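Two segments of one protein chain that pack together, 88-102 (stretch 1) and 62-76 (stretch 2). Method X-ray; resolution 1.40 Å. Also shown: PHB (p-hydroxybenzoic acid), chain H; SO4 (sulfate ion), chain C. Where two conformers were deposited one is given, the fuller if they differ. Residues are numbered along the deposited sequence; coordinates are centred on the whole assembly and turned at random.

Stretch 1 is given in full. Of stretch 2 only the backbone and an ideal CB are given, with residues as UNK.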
# COMPACT_ATOMS: atom_id res chain seq x y z
N GLY A 88 -1.61 4.15 10.79
CA GLY A 88 -1.93 2.74 10.56
C GLY A 88 -3.01 2.66 9.52
O GLY A 88 -3.59 3.68 9.11
N THR A 89 -3.25 1.48 8.94
CA THR A 89 -2.54 0.24 9.11
C THR A 89 -2.37 -0.43 7.74
O THR A 89 -2.50 0.25 6.70
CB THR A 89 -3.26 -0.63 10.11
OG1 THR A 89 -2.51 -1.87 10.30
CG2 THR A 89 -4.67 -0.98 9.67
N VAL A 90 -2.09 -1.73 7.71
CA VAL A 90 -1.94 -2.50 6.47
C VAL A 90 -3.20 -3.08 5.91
O VAL A 90 -3.50 -2.87 4.74
CB VAL A 90 -0.90 -3.63 6.69
CG1 VAL A 90 -0.85 -4.61 5.52
CG2 VAL A 90 0.50 -3.01 6.90
N HIS A 91 -3.95 -3.81 6.71
CA HIS A 91 -5.13 -4.56 6.27
C HIS A 91 -6.35 -3.64 6.18
O HIS A 91 -6.66 -2.93 7.13
CB HIS A 91 -5.34 -5.70 7.29
CG HIS A 91 -6.46 -6.65 6.98
ND1 HIS A 91 -7.79 -6.32 7.10
CD2 HIS A 91 -6.44 -7.97 6.71
CE1 HIS A 91 -8.54 -7.38 6.87
NE2 HIS A 91 -7.74 -8.40 6.60
N SER A 92 -7.01 -3.64 5.03
CA SER A 92 -8.11 -2.72 4.78
C SER A 92 -9.27 -2.86 5.73
O SER A 92 -9.92 -1.88 6.03
CB SER A 92 -8.65 -2.89 3.37
OG SER A 92 -7.88 -2.22 2.40
N GLY A 93 -9.57 -4.08 6.17
CA GLY A 93 -10.65 -4.24 7.13
C GLY A 93 -10.33 -3.62 8.49
O GLY A 93 -11.20 -2.97 9.09
N VAL A 94 -9.11 -3.80 8.98
CA VAL A 94 -8.71 -3.11 10.21
C VAL A 94 -8.73 -1.61 10.00
O VAL A 94 -9.23 -0.86 10.84
CB VAL A 94 -7.29 -3.55 10.65
CG1 VAL A 94 -6.81 -2.83 11.92
CG2 VAL A 94 -7.22 -5.04 10.83
N ALA A 95 -8.16 -1.15 8.90
CA ALA A 95 -8.06 0.28 8.64
C ALA A 95 -9.39 0.97 8.56
O ALA A 95 -9.52 2.11 9.06
CB ALA A 95 -7.27 0.54 7.39
N MSE A 96 -10.40 0.35 7.98
CA MSE A 96 -11.67 1.05 7.88
C MSE A 96 -12.32 1.22 9.27
O MSE A 96 -12.96 2.24 9.56
CB MSE A 96 -12.61 0.38 6.87
CG MSE A 96 -13.09 -0.95 7.25
SE MSE A 96 -14.25 -1.62 5.82
CE MSE A 96 -12.97 -1.92 4.42
N ALA A 97 -12.11 0.26 10.16
CA ALA A 97 -12.62 0.39 11.51
C ALA A 97 -11.83 1.45 12.27
O ALA A 97 -12.40 2.20 13.08
CB ALA A 97 -12.51 -0.96 12.19
N MSE A 98 -10.54 1.52 12.03
CA MSE A 98 -9.68 2.52 12.68
C MSE A 98 -10.09 3.90 12.23
O MSE A 98 -10.24 4.80 13.08
CB MSE A 98 -8.21 2.25 12.31
CG MSE A 98 -7.22 3.13 13.02
SE MSE A 98 -5.50 3.27 12.11
CE MSE A 98 -6.08 4.55 10.78
N VAL A 99 -10.23 4.12 10.95
CA VAL A 99 -10.58 5.44 10.42
C VAL A 99 -11.97 5.85 10.86
O VAL A 99 -12.19 7.04 11.12
CB VAL A 99 -10.47 5.44 8.89
CG1 VAL A 99 -11.10 6.71 8.30
CG2 VAL A 99 -9.04 5.33 8.48
N LYS A 100 -12.89 4.92 11.04
CA LYS A 100 -14.23 5.27 11.48
C LYS A 100 -14.16 5.99 12.82
O LYS A 100 -14.89 6.96 13.07
CB LYS A 100 -15.12 4.03 11.58
CG LYS A 100 -16.52 4.31 12.00
CD LYS A 100 -17.40 3.04 11.90
CE LYS A 100 -18.86 3.36 12.31
NZ LYS A 100 -19.74 2.18 12.11
N ILE A 101 -13.33 5.53 13.74
CA ILE A 101 -13.12 6.21 15.02
C ILE A 101 -12.29 7.45 14.88
O ILE A 101 -12.62 8.50 15.43
CB ILE A 101 -12.38 5.22 15.96
CG1 ILE A 101 -13.26 4.01 16.25
CG2 ILE A 101 -11.94 5.90 17.25
CD1 ILE A 101 -12.54 2.87 16.83
N ALA A 102 -11.18 7.38 14.18
CA ALA A 102 -10.28 8.49 14.09
C ALA A 102 -10.93 9.70 13.45
O ALA A 102 -10.67 10.83 13.89
CB ALA A 102 -8.99 8.10 13.34
N UNK A 62 0.22 -3.94 17.91
CA UNK A 62 0.03 -4.99 16.94
C UNK A 62 -1.42 -5.25 16.66
O UNK A 62 -2.15 -5.73 17.52
CB UNK A 62 0.70 -6.28 17.42
N UNK A 63 -1.86 -4.95 15.42
CA UNK A 63 -3.26 -5.14 15.07
C UNK A 63 -3.60 -6.56 14.63
O UNK A 63 -4.76 -6.90 14.46
CB UNK A 63 -3.64 -4.16 13.96
N UNK A 64 -2.58 -7.40 14.47
CA UNK A 64 -2.74 -8.82 14.09
C UNK A 64 -3.49 -9.03 12.77
O UNK A 64 -4.00 -10.11 12.51
CB UNK A 64 -3.48 -9.57 15.20
N UNK A 65 -3.62 -7.97 11.97
CA UNK A 65 -4.51 -7.97 10.82
C UNK A 65 -5.87 -8.56 11.13
O UNK A 65 -6.46 -9.26 10.28
CB UNK A 65 -3.87 -8.74 9.66
N UNK A 66 -6.43 -8.20 12.30
CA UNK A 66 -7.68 -8.80 12.80
C UNK A 66 -8.75 -7.75 12.99
O UNK A 66 -8.79 -7.03 14.01
CB UNK A 66 -7.44 -9.54 14.12
N UNK A 67 -9.65 -7.63 12.01
CA UNK A 67 -10.67 -6.58 12.14
C UNK A 67 -11.49 -6.61 13.44
O UNK A 67 -11.84 -5.54 13.93
CB UNK A 67 -11.63 -6.68 10.96
N UNK A 68 -11.73 -7.78 14.04
CA UNK A 68 -12.51 -7.79 15.28
C UNK A 68 -11.84 -7.06 16.44
O UNK A 68 -12.55 -6.72 17.40
CB UNK A 68 -12.79 -9.24 15.69
N UNK A 69 -10.52 -6.85 16.36
CA UNK A 69 -9.82 -6.13 17.42
C UNK A 69 -9.60 -4.66 17.13
O UNK A 69 -9.06 -3.94 17.97
CB UNK A 69 -8.47 -6.79 17.68
N UNK A 70 -9.93 -4.22 15.92
CA UNK A 70 -9.55 -2.92 15.46
C UNK A 70 -10.13 -1.80 16.30
O UNK A 70 -9.42 -0.86 16.62
CB UNK A 70 -9.97 -2.75 14.00
N UNK A 71 -11.40 -1.89 16.67
CA UNK A 71 -12.00 -0.82 17.49
C UNK A 71 -11.32 -0.67 18.83
O UNK A 71 -10.99 0.43 19.26
CB UNK A 71 -13.49 -1.09 17.71
N UNK A 72 -11.09 -1.79 19.50
CA UNK A 72 -10.52 -1.73 20.84
C UNK A 72 -9.07 -1.26 20.82
O UNK A 72 -8.63 -0.51 21.68
CB UNK A 72 -10.61 -3.10 21.51
N UNK A 73 -8.31 -1.67 19.81
CA UNK A 73 -6.91 -1.24 19.70
C UNK A 73 -6.78 0.23 19.32
O UNK A 73 -5.95 0.95 19.88
CB UNK A 73 -6.18 -2.10 18.67
N UNK A 74 -7.65 0.69 18.43
CA UNK A 74 -7.66 2.11 18.07
C UNK A 74 -8.05 2.97 19.27
O UNK A 74 -7.42 3.99 19.54
CB UNK A 74 -8.62 2.36 16.91
N UNK A 75 -9.04 2.52 20.03
CA UNK A 75 -9.44 3.24 21.23
C UNK A 75 -8.30 3.27 22.25
O UNK A 75 -8.06 4.34 22.84
CB UNK A 75 -10.69 2.60 21.84
N UNK A 76 -7.60 2.15 22.45
CA UNK A 76 -6.41 2.14 23.34
C UNK A 76 -5.40 3.22 22.92
O UNK A 76 -4.90 3.98 23.74
CB UNK A 76 -5.74 0.77 23.32
C1' PHB H . -4.93 -4.06 2.21
O1' PHB H . -5.55 -4.86 2.95
O2' PHB H . -5.39 -2.88 1.92
C1 PHB H . -3.62 -4.39 1.63
C2 PHB H . -2.81 -5.34 2.25
C3 PHB H . -1.59 -5.67 1.69
C4 PHB H . -1.19 -5.08 0.54
C5 PHB H . -1.95 -4.11 -0.08
C6 PHB H . -3.16 -3.79 0.47
O4 PHB H . -0.00 -5.39 -0.01
S SO4 C . 1.74 -0.06 27.32
O1 SO4 C . 2.82 -1.06 27.17
O2 SO4 C . 1.38 0.28 28.70
O3 SO4 C . 1.90 1.15 26.51
O4 SO4 C . 0.63 -0.79 26.76

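At position 62 nothing of stretch 1 lies within reach of the ideal CB, so many side chains would suit. It is Asp62, whose OD1 accepts from the backbone N of position 64 at 3.0 Å.

Position 63 is more telling: its CB points toward stretch 1, 4.0 Å from Val94 CG1 and 4.5 Å from Thr89 OG1. A hydroxyl beside a methyl favours a short polar residue such as Asp, Asn or Ser. The residue is Asp63. Thr89 OG1 donates to Asp63 OD2 at 2.6 Å, the one direct hydrogen bond between the stretches, while Asp63 OD1 accepts from the backbone N of position 65 at 2.8 Å, so the carboxylate also braces its own turn.

Position 64, with a positive phi of 57°, points away and would accept Gly, Asn or a long polar chain; it is Glu64. Position 65 again has positive phi, 45°, and its CB lies sideways, 4.0 Å from His91 CD2. The ring leaves room for something small, Gly, Ser or Asn. Ser65 fills it, its O over one face of the His91 ring; a water donates to Ser65 OG (3.0 Å) and to Asp63 OD2 (2.7 Å) and accepts from His91 N (3.0 Å), linking the two loops.

Position 66 points away and is undemanding; it is Ala66. At position 67, phi of -54° permits proline, and the CB sits 4.1 Å from Gly93 C, where the absence of a side chain leaves space for a compact apolar group. Pro67 uses it: its CG is 3.6 Å from His91 CE1, and an ideal CB on Gly93 would crowd that CG.

At positions 68 and 69 stretch 1 sets no limit, so polar or apolar chains would do. They are Pro68 and Lys69, whose NZ forms a salt bridge with Glu64 OE1 at 2.9 Å.

Position 70 points toward the other helix, its CB only 3.6 Å from Ala97 CB and 3.8 Å from Val94 O. Little space remains, favouring Gly, Ala or Ser. Ala70 packs against Ala97 and Val94 where the helices, inclined at 33°, run close.

Position 71, whose CB lies sideways and 4.2 Å from Ile101 CD1, could hold a small polar or branched residue. Thr71 places CG2 3.8 Å from Ile101 CD1, and a water joins Thr71 OG1 (2.9 Å) to Ala97 O (2.8 Å).

Positions 72 and 73 are equally unconstrained, open to polar or apolar chains; they are Glu72 and Leu73. Position 74 points toward Ile101 CD1 and Met98 CG, suiting Val, Ala or Thr. Thr74 OG1 donates to Ala70 O at 2.8 Å, satisfying its hydroxyl within an apolar setting.

Position 75, its CB sideways and 5.4 Å from Ile101 CD1, suits small or medium residues; Thr75 OG1 donates to Thr71 O at 2.9 Å. Position 76 is out of reach and takes almost any side chain; Lys76 NZ binds sulfate O4 at 2.8 Å.

Stretch 2 (62-76) DDESAPPKATELTTK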
# COMPACT_ATOMS: atom_id res chain seq x y z
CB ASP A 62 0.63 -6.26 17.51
CG ASP A 62 0.58 -7.43 16.52
OD1 ASP A 62 0.28 -7.24 15.31
OD2 ASP A 62 0.87 -8.56 16.98
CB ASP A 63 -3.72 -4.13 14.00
CG ASP A 63 -3.24 -4.49 12.56
OD1 ASP A 63 -2.52 -5.43 12.32
OD2 ASP A 63 -3.63 -3.79 11.63
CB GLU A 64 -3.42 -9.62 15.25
CG GLU A 64 -2.71 -9.47 16.59
CD GLU A 64 -3.43 -10.09 17.81
OE1 GLU A 64 -4.53 -10.64 17.69
OE2 GLU A 64 -2.82 -10.07 18.91
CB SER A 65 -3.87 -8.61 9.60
OG SER A 65 -2.67 -7.92 9.29
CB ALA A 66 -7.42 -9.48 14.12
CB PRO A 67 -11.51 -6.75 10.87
CG PRO A 67 -10.55 -7.33 9.87
CD PRO A 67 -9.63 -8.24 10.66
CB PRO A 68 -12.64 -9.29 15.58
CG PRO A 68 -12.61 -9.91 14.25
CD PRO A 68 -11.52 -9.15 13.53
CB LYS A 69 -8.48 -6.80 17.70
CG LYS A 69 -8.65 -8.26 18.13
CD LYS A 69 -7.35 -8.83 18.63
CE LYS A 69 -7.58 -10.13 19.39
NZ LYS A 69 -6.32 -10.72 19.91
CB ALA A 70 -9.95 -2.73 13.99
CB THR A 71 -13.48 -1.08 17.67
OG1 THR A 71 -14.10 -0.94 16.38
CG2 THR A 71 -14.15 -0.10 18.67
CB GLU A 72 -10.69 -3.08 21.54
CG GLU A 72 -9.82 -4.18 20.97
CD GLU A 72 -10.19 -5.60 21.41
OE1 GLU A 72 -11.20 -6.15 20.92
OE2 GLU A 72 -9.42 -6.19 22.21
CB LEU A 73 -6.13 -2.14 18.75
CG LEU A 73 -6.05 -3.59 19.24
CD1 LEU A 73 -5.35 -4.41 18.20
CD2 LEU A 73 -5.32 -3.69 20.60
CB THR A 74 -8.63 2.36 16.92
OG1 THR A 74 -8.24 1.57 15.79
CG2 THR A 74 -8.59 3.81 16.48
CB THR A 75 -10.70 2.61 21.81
OG1 THR A 75 -11.75 2.75 20.84
CG2 THR A 75 -11.11 3.31 23.11
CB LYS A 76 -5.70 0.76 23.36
CG LYS A 76 -4.24 0.74 23.98
CD LYS A 76 -3.53 -0.66 23.82
CE LYS A 76 -2.13 -0.65 24.40
NZ LYS A 76 -2.06 -0.41 25.90
O HOH W 1 -2.89 -4.97 9.28
O HOH W 2 -14.62 1.20 14.42
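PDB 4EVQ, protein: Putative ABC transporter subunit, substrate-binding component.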